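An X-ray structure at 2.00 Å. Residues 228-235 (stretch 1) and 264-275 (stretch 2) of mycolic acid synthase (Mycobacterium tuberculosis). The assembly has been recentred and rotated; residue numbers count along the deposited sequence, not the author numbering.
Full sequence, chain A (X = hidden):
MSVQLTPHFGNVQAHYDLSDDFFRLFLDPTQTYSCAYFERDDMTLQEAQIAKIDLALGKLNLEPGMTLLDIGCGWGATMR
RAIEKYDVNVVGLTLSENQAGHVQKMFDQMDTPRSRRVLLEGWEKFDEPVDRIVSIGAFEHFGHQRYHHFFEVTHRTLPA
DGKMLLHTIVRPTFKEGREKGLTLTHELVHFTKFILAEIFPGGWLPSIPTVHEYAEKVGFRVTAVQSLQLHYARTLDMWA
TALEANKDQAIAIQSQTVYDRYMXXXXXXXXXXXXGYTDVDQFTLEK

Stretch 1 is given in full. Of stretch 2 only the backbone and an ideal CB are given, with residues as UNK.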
# COMPACT_ATOMS: atom_id res chain seq x y z
N LEU A 228 8.79 -6.41 -5.92
CA LEU A 228 7.62 -7.09 -6.46
C LEU A 228 7.22 -6.47 -7.79
O LEU A 228 6.05 -6.49 -8.17
CB LEU A 228 6.46 -6.96 -5.47
CG LEU A 228 6.66 -7.71 -4.15
CD1 LEU A 228 5.53 -7.36 -3.20
CD2 LEU A 228 6.70 -9.22 -4.41
N GLN A 229 8.20 -5.92 -8.48
CA GLN A 229 7.98 -5.25 -9.76
C GLN A 229 6.94 -5.87 -10.69
O GLN A 229 5.94 -5.21 -11.04
CB GLN A 229 9.31 -5.11 -10.49
CG GLN A 229 9.26 -4.26 -11.75
CD GLN A 229 10.64 -3.99 -12.30
OE1 GLN A 229 11.39 -4.91 -12.62
NE2 GLN A 229 11.00 -2.71 -12.39
N LEU A 230 7.16 -7.11 -11.10
CA LEU A 230 6.26 -7.78 -12.04
C LEU A 230 4.91 -8.17 -11.45
O LEU A 230 3.96 -8.42 -12.18
CB LEU A 230 6.95 -9.01 -12.65
CG LEU A 230 8.28 -8.73 -13.38
CD1 LEU A 230 8.81 -10.00 -14.01
CD2 LEU A 230 8.07 -7.66 -14.45
N HIS A 231 4.82 -8.24 -10.13
CA HIS A 231 3.55 -8.58 -9.51
C HIS A 231 2.64 -7.36 -9.61
O HIS A 231 1.42 -7.50 -9.69
CB HIS A 231 3.75 -8.98 -8.05
CG HIS A 231 4.53 -10.26 -7.88
ND1 HIS A 231 3.95 -11.51 -7.98
CD2 HIS A 231 5.85 -10.47 -7.66
CE1 HIS A 231 4.88 -12.43 -7.82
NE2 HIS A 231 6.04 -11.83 -7.63
N TYR A 232 3.22 -6.17 -9.62
CA TYR A 232 2.38 -4.98 -9.71
C TYR A 232 1.83 -4.82 -11.11
O TYR A 232 0.69 -4.41 -11.29
CB TYR A 232 3.15 -3.73 -9.27
CG TYR A 232 2.24 -2.55 -8.96
CD1 TYR A 232 0.99 -2.76 -8.37
CD2 TYR A 232 2.64 -1.24 -9.21
CE1 TYR A 232 0.17 -1.69 -8.03
CE2 TYR A 232 1.82 -0.16 -8.87
CZ TYR A 232 0.59 -0.40 -8.29
OH TYR A 232 -0.23 0.66 -7.95
N ALA A 233 2.64 -5.16 -12.11
CA ALA A 233 2.21 -5.06 -13.50
C ALA A 233 0.96 -5.93 -13.72
O ALA A 233 0.00 -5.50 -14.35
CB ALA A 233 3.34 -5.52 -14.44
N ARG A 234 0.97 -7.14 -13.17
CA ARG A 234 -0.18 -8.03 -13.34
C ARG A 234 -1.40 -7.61 -12.51
O ARG A 234 -2.55 -7.87 -12.88
CB ARG A 234 0.18 -9.47 -12.99
CG ARG A 234 -0.67 -10.45 -13.76
CD ARG A 234 -1.34 -11.48 -12.90
NE ARG A 234 -0.48 -12.62 -12.64
CZ ARG A 234 -0.87 -13.88 -12.76
NH1 ARG A 234 -2.11 -14.14 -13.14
NH2 ARG A 234 -0.03 -14.87 -12.49
N THR A 235 -1.14 -6.97 -11.37
CA THR A 235 -2.21 -6.49 -10.51
C THR A 235 -2.93 -5.40 -11.30
O THR A 235 -4.15 -5.42 -11.45
CB THR A 235 -1.65 -5.88 -9.22
OG1 THR A 235 -0.88 -6.87 -8.52
CG2 THR A 235 -2.78 -5.37 -8.32
N UNK A 264 -6.62 4.92 -17.88
CA UNK A 264 -5.35 5.49 -18.32
C UNK A 264 -4.27 5.25 -17.28
O UNK A 264 -3.10 5.03 -17.60
CB UNK A 264 -5.50 6.99 -18.60
N UNK A 265 -4.68 5.32 -16.02
CA UNK A 265 -3.77 5.11 -14.91
C UNK A 265 -3.34 3.65 -14.83
O UNK A 265 -2.15 3.34 -14.79
CB UNK A 265 -4.42 5.55 -13.60
N UNK A 266 -4.32 2.76 -14.84
CA UNK A 266 -4.04 1.34 -14.72
C UNK A 266 -3.24 0.77 -15.88
O UNK A 266 -2.23 0.09 -15.67
CB UNK A 266 -5.36 0.57 -14.59
N UNK A 267 -3.68 1.04 -17.11
CA UNK A 267 -2.98 0.52 -18.28
C UNK A 267 -1.60 1.14 -18.43
O UNK A 267 -0.64 0.45 -18.77
CB UNK A 267 -3.80 0.77 -19.54
N UNK A 268 -1.50 2.44 -18.16
CA UNK A 268 -0.22 3.11 -18.28
C UNK A 268 0.81 2.67 -17.26
O UNK A 268 1.98 2.50 -17.59
CB UNK A 268 -0.43 4.62 -18.16
N UNK A 269 0.40 2.50 -16.01
CA UNK A 269 1.34 2.08 -14.98
C UNK A 269 1.73 0.61 -15.16
O UNK A 269 2.84 0.21 -14.81
CB UNK A 269 0.74 2.30 -13.59
N UNK A 270 0.82 -0.19 -15.71
CA UNK A 270 1.13 -1.59 -15.94
C UNK A 270 2.34 -1.68 -16.86
O UNK A 270 3.24 -2.50 -16.64
CB UNK A 270 -0.07 -2.33 -16.54
N UNK A 271 2.36 -0.82 -17.88
CA UNK A 271 3.47 -0.77 -18.85
C UNK A 271 4.78 -0.31 -18.20
O UNK A 271 5.84 -0.84 -18.51
CB UNK A 271 3.11 0.17 -20.01
N UNK A 272 4.68 0.67 -17.31
CA UNK A 272 5.86 1.22 -16.65
C UNK A 272 6.59 0.24 -15.75
O UNK A 272 7.82 0.13 -15.83
CB UNK A 272 5.46 2.44 -15.82
N UNK A 273 5.87 -0.47 -14.89
CA UNK A 273 6.51 -1.43 -14.01
C UNK A 273 7.01 -2.63 -14.80
O UNK A 273 8.02 -3.23 -14.45
CB UNK A 273 5.54 -1.88 -12.91
N UNK A 274 6.31 -2.95 -15.88
CA UNK A 274 6.69 -4.08 -16.73
C UNK A 274 7.98 -3.75 -17.49
O UNK A 274 8.82 -4.63 -17.69
CB UNK A 274 5.56 -4.42 -17.71
N UNK A 275 8.14 -2.49 -17.88
CA UNK A 275 9.33 -2.06 -18.60
C UNK A 275 10.44 -1.62 -17.65
O UNK A 275 11.50 -1.19 -18.09
CB UNK A 275 8.98 -0.92 -19.56

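Two helices run nearly antiparallel, their axes 8.0 Å apart at closest approach, so small residues are favoured where the backbones come nearest. No hydrogen bond joins them.

Position 264 lies beyond the reach of stretch 1, and almost any helix former would do; it is Lys264. Position 265 points sideways, with nothing of stretch 1 near its CB, so only a long side chain could make contact, by running toward the hydroxyl of Tyr232. Tyr265 does so: its OH comes to 3.8 Å from Tyr232 OH, too far to count as a hydrogen bond.

At 266 the CB again points sideways and stretch 1 demands little; the residue is Leu266, which stays out of contact. Position 267 is out of reach and tolerant, and holds Thr267. At 268 an ideal CB would sit 2.8 Å from the O of residue 264, which favours glycine; Gly268 is found.

Position 269 points toward stretch 1, yet its ideal CB is still 5.4 Å from Tyr232 CE2. A small or medium apolar side chain would fit. Cys269 takes the m rotamer and makes no close contact.

Position 270 is the tightest point: its CA lies 4.4 Å from the CA of Ala233. The ideal CB, directed sideways, is 3.9 Å from Ala233 O, which argues for alanine, glycine or serine. Ala270 matches alanine with alanine, and Ala233 CB rests 3.7 Å from Ala270 O.

Position 271 points away and 272 is out of reach, so both are free as far as stretch 1 is concerned; they are Lys271 and Leu272.

Position 273 points toward stretch 1, its ideal CB 3.8 Å from Gln229 O and 4.7 Å from Tyr232 CB. The Tyr232 ring alongside invites a large apolar side chain, leucine, methionine or an aromatic. Phe273, with chi1 m, offers its face to the edge of Tyr232, with planes at 88° and centroids 4.5 Å apart; Tyr232 CD2 approaches Phe273 CZ to 3.2 Å.

At 274 the CB points away overall but lies 4.1 Å from Ala233 CB, so a long, flexible chain could fold back over that methyl. Arg274 turns at chi3 (m) and lays one guanidinium face over it, NH2 being 3.6 Å from Ala233 CB.

Position 275, just after the helix, points away from stretch 1, which sets no demand there. Gln275 turns back on its own stretch, its NE2 making a weak hydrogen bond to Lys271 O at 2.9 Å.

Stretch 2 (264-275) KYLTGCAKLFRQ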
# COMPACT_ATOMS: atom_id res chain seq x y z
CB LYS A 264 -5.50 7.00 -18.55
CG LYS A 264 -4.21 7.78 -18.73
CD LYS A 264 -4.51 9.27 -18.96
CE LYS A 264 -3.28 10.16 -18.77
NZ LYS A 264 -2.22 9.97 -19.81
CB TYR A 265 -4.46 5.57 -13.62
CG TYR A 265 -4.05 4.88 -12.34
CD1 TYR A 265 -2.72 4.88 -11.90
CD2 TYR A 265 -5.01 4.26 -11.53
CE1 TYR A 265 -2.37 4.29 -10.68
CE2 TYR A 265 -4.67 3.68 -10.32
CZ TYR A 265 -3.35 3.70 -9.90
OH TYR A 265 -3.03 3.13 -8.68
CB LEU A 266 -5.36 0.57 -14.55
CG LEU A 266 -6.26 1.03 -13.40
CD1 LEU A 266 -7.57 0.30 -13.48
CD2 LEU A 266 -5.59 0.80 -12.04
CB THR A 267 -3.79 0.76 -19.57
OG1 THR A 267 -5.06 0.12 -19.46
CG2 THR A 267 -3.06 0.17 -20.77
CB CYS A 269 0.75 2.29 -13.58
SG CYS A 269 0.73 4.02 -13.02
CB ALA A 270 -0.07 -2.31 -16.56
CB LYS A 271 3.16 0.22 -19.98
CG LYS A 271 2.22 -0.27 -21.06
CD LYS A 271 2.09 0.82 -22.14
CE LYS A 271 1.34 0.34 -23.37
NZ LYS A 271 1.34 1.42 -24.42
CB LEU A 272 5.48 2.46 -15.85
CG LEU A 272 4.86 3.64 -16.62
CD1 LEU A 272 4.94 4.87 -15.75
CD2 LEU A 272 5.60 3.88 -17.94
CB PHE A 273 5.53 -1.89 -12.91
CG PHE A 273 5.21 -0.82 -11.90
CD1 PHE A 273 4.27 0.17 -12.18
CD2 PHE A 273 5.86 -0.80 -10.67
CE1 PHE A 273 3.99 1.16 -11.25
CE2 PHE A 273 5.59 0.19 -9.73
CZ PHE A 273 4.64 1.17 -10.02
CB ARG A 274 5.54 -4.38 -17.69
CG ARG A 274 5.74 -5.58 -18.60
CD ARG A 274 4.39 -6.08 -19.11
NE ARG A 274 3.75 -6.96 -18.14
CZ ARG A 274 2.45 -6.94 -17.84
NH1 ARG A 274 1.64 -6.08 -18.44
NH2 ARG A 274 1.97 -7.78 -16.93
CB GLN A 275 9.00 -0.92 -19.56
CG GLN A 275 8.01 -1.31 -20.64
CD GLN A 275 7.50 -0.12 -21.41
OE1 GLN A 275 8.24 0.53 -22.15
NE2 GLN A 275 6.22 0.18 -21.25
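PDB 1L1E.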